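Local coordinates for protein NADH:ubiquinone oxidoreductase, Na translocating, F subunit (Porphyromonas gingivalis, PDB 2R6H) that binds flavin-adenine dinucleotide in a ferredoxin-reductase-like fold that joins an antiparallel flavin-binding domain to a nucleotide-binding domain built on a parallel sheet, at residues Ser90-Pro95 with Gly167-Arg172; Asn38-Ser43 with Asp149-Asp154; Val28-Glu33 with Gly98-Leu103. All coordinates share one frame; numbering follows the deposited sequence. Where two conformers were deposited one is given.

Contact 1: residues Ser90-Pro95 with Gly167-Arg172; sequences SMANYP and GMAPLR. With FAD (flavin-adenine dinucleotide), chain H.
Two flat groups bound this contact: the flavin ring system of FAD, met at O4 and N5 by Ser90, and the guanidinium of Arg172, which Ala92 O and Asn93 CA approach obliquely and Tyr202 joins in a cation-pi contact. Between them the loop after strand 85-90 lies against the start of helix 168-181, at the interdomain seam of a ferredoxin-reductase-like fold. Ser90 N donates a good bond to FAD O4 at 2.7 Å, with weak, long bonds from Ser90 N and Ser90 OG to FAD N5. Ser90 OG, anti to its carbonyl carbon (chi1 -74°), also lies against Pro170 CG, so one serine touches both cofactor and helix. Behind it two small residues let the backbones come close: Ala92 and Ala169 pack methyl to methyl, with CB to CB 3.8 Å, and Ala92 CA points its hydrogen at Ala169 O. Arg172 runs out extended, CG anti to the backbone N (chi1 166°), its aliphatic part passing alongside Ala92 O. The tip is anchored mainly by a salt bridge from NH2 to Asp205, while Arg172 NH1 gives Ala92 O a bent, weak hydrogen bond of 2.7 Å, at 122°.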
loop_
_atom_site.group_PDB
_atom_site.type_symbol
_atom_site.label_atom_id
_atom_site.label_comp_id
_atom_site.label_asym_id
_atom_site.label_seq_id
_atom_site.Cartn_x
_atom_site.Cartn_y
_atom_site.Cartn_z
ATOM N N SER A 90 3.068 -2.004 -6.997
ATOM C CA SER A 90 1.782 -1.585 -7.546
ATOM C C SER A 90 1.746 -0.084 -7.787
ATOM O O SER A 90 2.253 0.667 -6.965
ATOM C CB SER A 90 0.664 -1.945 -6.568
ATOM O OG SER A 90 0.398 -3.333 -6.573
HETATM N N MSE A 91 1.144 0.359 -8.894
HETATM C CA MSE A 91 0.940 1.798 -9.136
HETATM C C MSE A 91 -0.111 2.376 -8.215
HETATM O O MSE A 91 -1.195 1.821 -8.064
HETATM C CB MSE A 91 0.502 2.090 -10.567
HETATM C CG MSE A 91 1.624 2.365 -11.534
HETATM SE SE MSE A 91 2.418 0.720 -12.198
HETATM C CE MSE A 91 0.899 0.027 -13.205
ATOM N N ALA A 92 0.199 3.527 -7.647
ATOM C CA ALA A 92 -0.624 4.117 -6.613
ATOM C C ALA A 92 -1.311 5.398 -7.085
ATOM O O ALA A 92 -2.166 5.959 -6.384
ATOM C CB ALA A 92 0.218 4.385 -5.384
ATOM N N ASN A 93 -0.936 5.860 -8.271
ATOM C CA ASN A 93 -1.657 6.959 -8.878
ATOM C C ASN A 93 -2.552 6.397 -9.956
ATOM O O ASN A 93 -2.368 5.269 -10.401
ATOM C CB ASN A 93 -0.707 8.018 -9.444
ATOM C CG ASN A 93 -1.305 9.434 -9.410
ATOM O OD1 ASN A 93 -2.429 9.647 -8.940
ATOM N ND2 ASN A 93 -0.540 10.408 -9.913
ATOM N N TYR A 94 -3.540 7.182 -10.357
ATOM C CA TYR A 94 -4.484 6.745 -11.365
ATOM C C TYR A 94 -3.899 6.898 -12.758
ATOM O O TYR A 94 -2.958 7.666 -12.971
ATOM C CB TYR A 94 -5.827 7.467 -11.202
ATOM C CG TYR A 94 -5.848 8.935 -11.551
ATOM C CD1 TYR A 94 -7.047 9.566 -11.867
ATOM C CD2 TYR A 94 -4.686 9.693 -11.578
ATOM C CE1 TYR A 94 -7.096 10.905 -12.189
ATOM C CE2 TYR A 94 -4.723 11.042 -11.911
ATOM C CZ TYR A 94 -5.934 11.645 -12.217
ATOM O OH TYR A 94 -5.996 12.987 -12.557
ATOM N N PRO A 95 -4.440 6.135 -13.706
ATOM C CA PRO A 95 -3.865 5.990 -15.047
ATOM C C PRO A 95 -3.836 7.289 -15.828
ATOM O O PRO A 95 -3.184 7.352 -16.874
ATOM C CB PRO A 95 -4.805 4.993 -15.718
ATOM C CG PRO A 95 -5.399 4.247 -14.596
ATOM C CD PRO A 95 -5.593 5.246 -13.513
ATOM N N GLY A 167 -0.559 -1.843 1.067
ATOM C CA GLY A 167 -1.676 -2.202 0.213
ATOM C C GLY A 167 -2.544 -1.009 -0.138
ATOM O O GLY A 167 -3.565 -1.149 -0.811
HETATM N N MSE A 168 -2.135 0.170 0.320
HETATM C CA MSE A 168 -2.783 1.413 -0.079
HETATM C C MSE A 168 -2.693 1.622 -1.587
HETATM O O MSE A 168 -3.548 2.275 -2.185
HETATM C CB MSE A 168 -2.158 2.602 0.655
HETATM C CG MSE A 168 -3.113 3.326 1.589
HETATM SE SE MSE A 168 -4.347 4.501 0.641
HETATM C CE MSE A 168 -5.298 5.241 2.173
ATOM N N ALA A 169 -1.653 1.062 -2.196
ATOM C CA ALA A 169 -1.215 1.496 -3.517
ATOM C C ALA A 169 -2.265 1.181 -4.577
ATOM O O ALA A 169 -2.716 2.068 -5.301
ATOM C CB ALA A 169 0.114 0.847 -3.875
ATOM N N PRO A 170 -2.651 -0.088 -4.661
ATOM C CA PRO A 170 -3.587 -0.541 -5.696
ATOM C C PRO A 170 -4.980 0.048 -5.496
ATOM O O PRO A 170 -5.594 0.516 -6.455
ATOM C CB PRO A 170 -3.622 -2.057 -5.490
ATOM C CG PRO A 170 -2.295 -2.381 -4.902
ATOM C CD PRO A 170 -1.934 -1.210 -4.034
ATOM N N LEU A 171 -5.467 0.019 -4.260
ATOM C CA LEU A 171 -6.780 0.568 -3.942
ATOM C C LEU A 171 -6.873 2.039 -4.337
ATOM O O LEU A 171 -7.808 2.450 -5.023
ATOM C CB LEU A 171 -7.082 0.404 -2.452
ATOM C CG LEU A 171 -7.380 -1.018 -1.973
ATOM C CD1 LEU A 171 -6.817 -2.042 -2.947
ATOM C CD2 LEU A 171 -6.828 -1.243 -0.574
ATOM N N ARG A 172 -5.897 2.827 -3.898
ATOM C CA ARG A 172 -5.900 4.263 -4.150
ATOM C C ARG A 172 -5.918 4.561 -5.645
ATOM O O ARG A 172 -6.587 5.492 -6.094
ATOM C CB ARG A 172 -4.685 4.925 -3.496
ATOM C CG ARG A 172 -4.424 6.346 -3.966
ATOM C CD ARG A 172 -3.314 7.000 -3.160
ATOM N NE ARG A 172 -3.228 8.435 -3.411
ATOM C CZ ARG A 172 -2.410 8.991 -4.298
ATOM N NH1 ARG A 172 -1.601 8.231 -5.025
ATOM N NH2 ARG A 172 -2.398 10.307 -4.459
HETATM P PA FAD H . 13.013 -9.902 0.166
HETATM O O1A FAD H . 12.146 -10.544 -0.910
HETATM O O2A FAD H . 14.520 -10.081 -0.048
HETATM O O5B FAD H . 12.605 -10.459 1.638
HETATM C C5B FAD H . 11.318 -10.198 2.176
HETATM C C4B FAD H . 11.325 -10.395 3.687
HETATM O O4B FAD H . 11.691 -11.726 3.996
HETATM C C3B FAD H . 12.325 -9.481 4.379
HETATM O O3B FAD H . 11.679 -8.844 5.454
HETATM C C2B FAD H . 13.409 -10.392 4.912
HETATM O O2B FAD H . 13.840 -9.950 6.180
HETATM C C1B FAD H . 12.691 -11.735 5.006
HETATM N N9A FAD H . 13.587 -12.921 4.900
HETATM C C8A FAD H . 14.557 -13.182 3.954
HETATM N N7A FAD H . 15.127 -14.383 4.234
HETATM C C5A FAD H . 14.535 -14.900 5.347
HETATM C C6A FAD H . 14.722 -16.087 6.071
HETATM N N6A FAD H . 15.697 -16.935 5.746
HETATM N N1A FAD H . 13.943 -16.341 7.193
HETATM C C2A FAD H . 12.982 -15.428 7.600
HETATM N N3A FAD H . 12.799 -14.254 6.882
HETATM C C4A FAD H . 13.563 -13.991 5.775
HETATM N N1 FAD H . 5.236 -4.279 -1.937
HETATM C C2 FAD H . 5.113 -2.945 -1.646
HETATM O O2 FAD H . 5.729 -2.505 -0.685
HETATM N N3 FAD H . 4.307 -2.133 -2.430
HETATM C C4 FAD H . 3.615 -2.647 -3.524
HETATM O O4 FAD H . 2.882 -1.966 -4.262
HETATM C C4X FAD H . 3.750 -3.995 -3.806
HETATM N N5 FAD H . 3.070 -4.513 -4.887
HETATM C C5X FAD H . 3.196 -5.861 -5.161
HETATM C C6 FAD H . 2.495 -6.380 -6.245
HETATM C C7 FAD H . 2.597 -7.728 -6.566
HETATM C C7M FAD H . 1.827 -8.246 -7.751
HETATM C C8 FAD H . 3.407 -8.555 -5.784
HETATM C C8M FAD H . 3.529 -10.009 -6.102
HETATM C C9 FAD H . 4.100 -8.029 -4.700
HETATM C C9A FAD H . 4.004 -6.683 -4.378
HETATM N N10 FAD H . 4.688 -6.153 -3.296
HETATM C C10 FAD H . 4.557 -4.812 -3.011
HETATM C "C1'" FAD H . 5.726 -6.924 -2.537
HETATM C "C2'" FAD H . 7.085 -6.616 -3.143
HETATM O "O2'" FAD H . 7.094 -7.047 -4.482
HETATM C "C3'" FAD H . 8.225 -7.301 -2.398
HETATM O "O3'" FAD H . 7.896 -8.633 -2.075
HETATM C "C4'" FAD H . 8.573 -6.503 -1.156
HETATM O "O4'" FAD H . 9.146 -5.304 -1.603
HETATM C "C5'" FAD H . 9.595 -7.228 -0.300
HETATM O "O5'" FAD H . 10.595 -7.742 -1.148
HETATM P P FAD H . 12.141 -7.416 -0.853
HETATM O O1P FAD H . 12.986 -7.742 -2.062
HETATM O O2P FAD H . 12.290 -5.983 -0.412
HETATM O O3P FAD H . 12.523 -8.374 0.362
#

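Contact 2: residues Asn38-Ser43 with Asp149-Asp154; sequences NFKSGS and DFHIQD
His151 and Lys40 meet ring against chain. The imidazole presents one face to Lys40, whose CB sits 3.9 Å from the His151 ring centroid and 26° off the ring normal, a CH-pi contact displaced toward the CD2-NE2 side. The opposite face is backed by the carbonyl carbon of Asp149, so the ring is sandwiched between aliphatic carbon and main chain. At its edge, near the ring plane, Ser41 O stands close to CD2, and Ser43 OG is hydrogen-bonded to His151 NE2 at 3.1 Å; either partner could be the donor. Ser43 OG also has a weak bond to Tyr147 O. His151 CG lies anti to its carbonyl carbon (chi1 -56°), which swings the ring toward the loop 38-43, whereas the lysine chain bends at its last two torsions and carries its amine away.

Phe150 turns differently: its CG is anti to the backbone N (chi1 180°), and Gly42 O lies at the ring edge, in plane. Lys40 to Ser43 form a type II beta turn, closed by Ser43 N donating to Lys40 O at 3.0 Å. At the third position Gly42, with no side chain, lets Phe150 O approach its CA to 3.5 Å in a CA-H...O contact. A water bridges the two backbones, donating to Gly42 O at 2.6 Å and accepting from Phe150 N at 3.0 Å.

Gln174 on helix 168-181 bonds through NE2 to Ser41 O and weakly to Phe150 O, tying together two carbonyls that face each other as acceptors. The Phe150 ring packs on Pro170 of that helix and on Phe285 and Asp287 of strand 284-287, so the linker leaving strand 140-147 is lodged between the flavin-domain turn and the parallel-sheet domain.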
loop_
_atom_site.group_PDB
_atom_site.type_symbol
_atom_site.label_atom_id
_atom_site.label_comp_id
_atom_site.label_asym_id
_atom_site.label_seq_id
_atom_site.Cartn_x
_atom_site.Cartn_y
_atom_site.Cartn_z
ATOM N N ASN A 38 0.751 3.242 -20.231
ATOM C CA ASN A 38 -0.665 2.937 -20.252
ATOM C C ASN A 38 -0.903 1.782 -19.315
ATOM O O ASN A 38 -0.353 0.708 -19.526
ATOM C CB ASN A 38 -1.087 2.493 -21.652
ATOM C CG ASN A 38 -0.567 3.409 -22.737
ATOM O OD1 ASN A 38 -0.385 4.605 -22.511
ATOM N ND2 ASN A 38 -0.329 2.855 -23.931
ATOM N N PHE A 39 -1.713 1.978 -18.282
ATOM C CA PHE A 39 -2.020 0.865 -17.398
ATOM C C PHE A 39 -3.439 0.919 -16.880
ATOM O O PHE A 39 -4.045 1.975 -16.871
ATOM C CB PHE A 39 -1.019 0.794 -16.237
ATOM C CG PHE A 39 -1.098 1.953 -15.281
ATOM C CD1 PHE A 39 -1.734 1.819 -14.060
ATOM C CD2 PHE A 39 -0.521 3.171 -15.592
ATOM C CE1 PHE A 39 -1.796 2.883 -13.174
ATOM C CE2 PHE A 39 -0.584 4.238 -14.701
ATOM C CZ PHE A 39 -1.221 4.093 -13.496
ATOM N N LYS A 40 -3.973 -0.224 -16.468
ATOM C CA LYS A 40 -5.268 -0.240 -15.796
ATOM C C LYS A 40 -5.043 -0.201 -14.273
ATOM O O LYS A 40 -4.055 -0.750 -13.783
ATOM C CB LYS A 40 -6.094 -1.459 -16.235
ATOM C CG LYS A 40 -6.485 -1.439 -17.720
ATOM C CD LYS A 40 -7.416 -2.593 -18.120
ATOM C CE LYS A 40 -8.914 -2.311 -17.820
ATOM N NZ LYS A 40 -9.685 -1.673 -18.959
ATOM N N SER A 41 -5.936 0.455 -13.531
ATOM C CA SER A 41 -5.698 0.725 -12.104
ATOM C C SER A 41 -5.620 -0.528 -11.266
ATOM O O SER A 41 -6.555 -1.326 -11.241
ATOM C CB SER A 41 -6.785 1.612 -11.534
ATOM O OG SER A 41 -7.138 2.583 -12.489
ATOM N N GLY A 42 -4.512 -0.696 -10.559
ATOM C CA GLY A 42 -4.325 -1.904 -9.793
ATOM C C GLY A 42 -3.286 -2.805 -10.416
ATOM O O GLY A 42 -2.946 -3.838 -9.841
ATOM N N SER A 43 -2.780 -2.424 -11.587
ATOM C CA SER A 43 -1.663 -3.144 -12.198
ATOM C C SER A 43 -0.371 -2.763 -11.494
ATOM O O SER A 43 -0.323 -1.766 -10.761
ATOM C CB SER A 43 -1.545 -2.841 -13.693
ATOM O OG SER A 43 -2.267 -3.776 -14.484
ATOM N N ASP A 149 -3.485 -8.497 -13.126
ATOM C CA ASP A 149 -4.860 -8.742 -13.547
ATOM C C ASP A 149 -5.853 -8.076 -12.601
ATOM O O ASP A 149 -7.062 -8.112 -12.829
ATOM C CB ASP A 149 -5.136 -10.245 -13.625
ATOM C CG ASP A 149 -6.184 -10.591 -14.665
ATOM O OD1 ASP A 149 -7.244 -9.931 -14.685
ATOM O OD2 ASP A 149 -5.947 -11.522 -15.463
ATOM N N PHE A 150 -5.334 -7.467 -11.538
ATOM C CA PHE A 150 -6.171 -6.996 -10.442
ATOM C C PHE A 150 -6.926 -5.728 -10.829
ATOM O O PHE A 150 -6.401 -4.621 -10.708
ATOM C CB PHE A 150 -5.324 -6.742 -9.192
ATOM C CG PHE A 150 -6.113 -6.242 -8.017
ATOM C CD1 PHE A 150 -5.816 -5.021 -7.434
ATOM C CD2 PHE A 150 -7.153 -6.992 -7.493
ATOM C CE1 PHE A 150 -6.539 -4.558 -6.353
ATOM C CE2 PHE A 150 -7.881 -6.534 -6.412
ATOM C CZ PHE A 150 -7.574 -5.316 -5.841
ATOM N N HIS A 151 -8.200 -5.808 -11.311
ATOM C CA HIS A 151 -8.888 -4.650 -11.881
ATOM C C HIS A 151 -10.357 -4.553 -11.457
ATOM O O HIS A 151 -10.997 -5.562 -11.152
ATOM C CB HIS A 151 -8.808 -4.674 -13.418
ATOM C CG HIS A 151 -7.409 -4.748 -13.966
ATOM N ND1 HIS A 151 -7.044 -5.641 -14.948
ATOM C CD2 HIS A 151 -6.298 -4.032 -13.669
ATOM C CE1 HIS A 151 -5.759 -5.479 -15.227
ATOM N NE2 HIS A 151 -5.286 -4.513 -14.466
ATOM N N ILE A 152 -10.887 -3.329 -11.492
ATOM C CA ILE A 152 -12.293 -3.081 -11.196
ATOM C C ILE A 152 -13.202 -3.889 -12.115
ATOM O O ILE A 152 -12.929 -4.029 -13.308
ATOM C CB ILE A 152 -12.642 -1.586 -11.329
ATOM C CG1 ILE A 152 -11.602 -0.729 -10.605
ATOM C CG2 ILE A 152 -14.037 -1.315 -10.783
ATOM C CD1 ILE A 152 -11.618 0.727 -11.017
ATOM N N GLN A 153 -14.283 -4.420 -11.553
ATOM C CA GLN A 153 -15.282 -5.130 -12.337
ATOM C C GLN A 153 -16.290 -4.163 -12.944
ATOM O O GLN A 153 -16.707 -3.200 -12.300
ATOM C CB GLN A 153 -16.001 -6.170 -11.476
ATOM C CG GLN A 153 -15.065 -7.107 -10.733
ATOM C CD GLN A 153 -14.226 -7.954 -11.669
ATOM O OE1 GLN A 153 -14.745 -8.818 -12.377
ATOM N NE2 GLN A 153 -12.920 -7.711 -11.677
ATOM N N ASP A 154 -16.679 -4.425 -14.186
ATOM C CA ASP A 154 -17.787 -3.709 -14.805
ATOM C C ASP A 154 -19.122 -4.155 -14.220
ATOM O O ASP A 154 -19.806 -5.009 -14.783
ATOM C CB ASP A 154 -17.773 -3.905 -16.321
ATOM C CG ASP A 154 -16.502 -3.386 -16.965
ATOM O OD1 ASP A 154 -15.744 -2.661 -16.286
ATOM O OD2 ASP A 154 -16.262 -3.704 -18.148
HETATM O O HOH W 1 -2.696 -6.285 -10.706
#

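Contact 3: residues Val28-Glu33 with Gly98-Leu103; sequences VVKLPE and GNIITL
Strands 24-30 and 100-106 run side by side as an antiparallel pair, neighbours in the six-stranded antiparallel barrel expected of the flavin domain of a ferredoxin-reductase-like fold. Val29 and Ile101 form the hydrogen-bonded pair: Val29 N donates to Ile101 O at 2.9 Å and Ile101 N returns a bond to Val29 O at 2.8 Å, both nearly along the C=O axes. Past the strand end the ladder gains one more rung, Leu31 N to Asn99 O at 2.6 Å. The non-hydrogen-bonded pairs Val28-Thr102 and Lys30-Ile100 flank the Val29-Ile101 pair.

The two faces differ. On that of Val28, Lys30, Ile100 and Thr102, the Val28 and Ile100 side chains cross obliquely, Val28 CG1 to Ile100 CG2 at 3.6 Å, while Val28 and Thr102 lie side by side through their CG2 methyls. Lys30, with CG anti to the backbone N, rests its CG against Ile100 CD1. On the other face Val29 CG2 meets Ile101 CB; from the loop just beyond, Leu31 CD1 reaches Ile101 CG1 at 4.0 Å. These side chains turn inward, where Met143 of strand 140-147 touches Val29, Leu31 and Ile101, and Cys12 of strand 9-19 touches Val29 and Leu31.

Outside this shell, Glu97 OE1 accepts hydrogen bonds from the backbone N of both Asn99 and Ile100. Asn99 takes the crowded rotamer, CG between the backbone N and carbonyl carbon (chi1 78°), with ND2 bonded to Glu35 O. Its OD1 lies 3.5 Å from Lys30 CG and accepts from a water, 3.3 Å away, that also donates to Leu31 O.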
loop_
_atom_site.group_PDB
_atom_site.type_symbol
_atom_site.label_atom_id
_atom_site.label_comp_id
_atom_site.label_asym_id
_atom_site.label_seq_id
_atom_site.Cartn_x
_atom_site.Cartn_y
_atom_site.Cartn_z
ATOM N N VAL A 28 8.479 8.105 -5.906
ATOM C CA VAL A 28 7.894 8.743 -7.075
ATOM C C VAL A 28 8.918 8.906 -8.210
ATOM O O VAL A 28 9.913 9.632 -8.074
ATOM C CB VAL A 28 7.316 10.124 -6.695
ATOM C CG1 VAL A 28 6.716 10.807 -7.904
ATOM C CG2 VAL A 28 6.282 9.981 -5.580
ATOM N N VAL A 29 8.672 8.236 -9.332
ATOM C CA VAL A 29 9.617 8.248 -10.446
ATOM C C VAL A 29 8.996 8.854 -11.706
ATOM O O VAL A 29 7.778 8.796 -11.884
ATOM C CB VAL A 29 10.152 6.821 -10.751
ATOM C CG1 VAL A 29 10.962 6.276 -9.561
ATOM C CG2 VAL A 29 8.999 5.883 -11.112
ATOM N N LYS A 30 9.828 9.433 -12.572
ATOM C CA LYS A 30 9.335 10.058 -13.801
ATOM C C LYS A 30 9.898 9.386 -15.053
ATOM O O LYS A 30 11.088 9.070 -15.111
ATOM C CB LYS A 30 9.670 11.559 -13.815
ATOM C CG LYS A 30 9.058 12.346 -14.971
ATOM C CD LYS A 30 9.634 13.763 -15.056
ATOM C CE LYS A 30 11.131 13.720 -15.376
ATOM N NZ LYS A 30 11.700 15.042 -15.786
ATOM N N LEU A 31 9.051 9.170 -16.057
ATOM C CA LEU A 31 9.513 8.558 -17.304
ATOM C C LEU A 31 10.212 9.587 -18.169
ATOM O O LEU A 31 10.042 10.789 -17.945
ATOM C CB LEU A 31 8.366 7.869 -18.054
ATOM C CG LEU A 31 8.142 6.406 -17.634
ATOM C CD1 LEU A 31 7.829 6.319 -16.155
ATOM C CD2 LEU A 31 7.052 5.732 -18.436
ATOM N N PRO A 32 11.032 9.127 -19.135
ATOM C CA PRO A 32 11.711 10.031 -20.079
ATOM C C PRO A 32 10.693 10.967 -20.725
ATOM O O PRO A 32 9.538 10.557 -20.863
ATOM C CB PRO A 32 12.267 9.076 -21.140
ATOM C CG PRO A 32 12.462 7.785 -20.426
ATOM C CD PRO A 32 11.378 7.712 -19.368
ATOM N N GLU A 33 11.083 12.181 -21.111
ATOM C CA GLU A 33 10.117 13.117 -21.701
ATOM C C GLU A 33 9.275 12.500 -22.813
ATOM O O GLU A 33 9.767 11.712 -23.622
ATOM C CB GLU A 33 10.783 14.406 -22.192
ATOM C CG GLU A 33 10.419 15.634 -21.348
ATOM C CD GLU A 33 10.981 16.934 -21.909
ATOM O OE1 GLU A 33 10.199 17.725 -22.483
ATOM O OE2 GLU A 33 12.204 17.161 -21.775
ATOM N N GLY A 98 0.511 9.637 -16.769
ATOM C CA GLY A 98 1.256 8.649 -17.518
ATOM C C GLY A 98 2.732 8.516 -17.206
ATOM O O GLY A 98 3.243 7.402 -17.199
ATOM N N ASN A 99 3.439 9.617 -16.970
ATOM C CA ASN A 99 4.881 9.468 -16.770
ATOM C C ASN A 99 5.453 9.902 -15.427
ATOM O O ASN A 99 6.666 9.920 -15.237
ATOM C CB ASN A 99 5.718 9.953 -17.984
ATOM C CG ASN A 99 5.870 11.466 -18.066
ATOM O OD1 ASN A 99 6.286 12.128 -17.113
ATOM N ND2 ASN A 99 5.583 12.013 -19.246
ATOM N N ILE A 100 4.572 10.230 -14.493
ATOM C CA ILE A 100 4.962 10.319 -13.091
ATOM C C ILE A 100 4.301 9.156 -12.376
ATOM O O ILE A 100 3.120 9.208 -12.050
ATOM C CB ILE A 100 4.512 11.636 -12.408
ATOM C CG1 ILE A 100 4.815 12.863 -13.282
ATOM C CG2 ILE A 100 5.172 11.769 -11.037
ATOM C CD1 ILE A 100 5.990 13.671 -12.810
ATOM N N ILE A 101 5.066 8.098 -12.159
ATOM C CA ILE A 101 4.548 6.910 -11.493
ATOM C C ILE A 101 4.808 6.991 -10.000
ATOM O O ILE A 101 5.933 7.217 -9.576
ATOM C CB ILE A 101 5.183 5.624 -12.050
ATOM C CG1 ILE A 101 4.894 5.513 -13.545
ATOM C CG2 ILE A 101 4.660 4.413 -11.313
ATOM C CD1 ILE A 101 3.491 5.947 -13.903
ATOM N N THR A 102 3.765 6.813 -9.202
ATOM C CA THR A 102 3.923 6.835 -7.755
ATOM C C THR A 102 3.889 5.417 -7.180
ATOM O O THR A 102 3.030 4.625 -7.539
ATOM C CB THR A 102 2.829 7.693 -7.101
ATOM O OG1 THR A 102 2.915 9.034 -7.592
ATOM C CG2 THR A 102 3.013 7.724 -5.622
ATOM N N LEU A 103 4.820 5.089 -6.293
ATOM C CA LEU A 103 4.751 3.807 -5.602
ATOM C C LEU A 103 4.725 3.941 -4.060
ATOM O O LEU A 103 5.073 4.989 -3.506
ATOM C CB LEU A 103 5.886 2.883 -6.069
ATOM C CG LEU A 103 6.021 2.696 -7.588
ATOM C CD1 LEU A 103 7.174 1.778 -7.921
ATOM C CD2 LEU A 103 4.763 2.141 -8.184
HETATM O O HOH W 2 8.997 13.616 -18.167
#

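Contacts 1 and 2 are buried and share the seam between the two domains, both using helix 168-181: its first turn faces the flavin-side loop in contact 1, while Gln174 further along binds contact 2. Contact 3 is only partly buried and stays within the flavin domain. Its chemistry is a regular backbone ladder with aliphatic side chains, against a cofactor-linked serine and an arginine in contact 1 and a histidine-serine bond, turn and water in contact 2. Met91 ties all three together: its N probably bonds to Ser43 O, its CE packs on Phe39, and its CG rests on Ile101. Ala92 N probably bonds to Thr102 O, while contacts 2 and 3 do not touch.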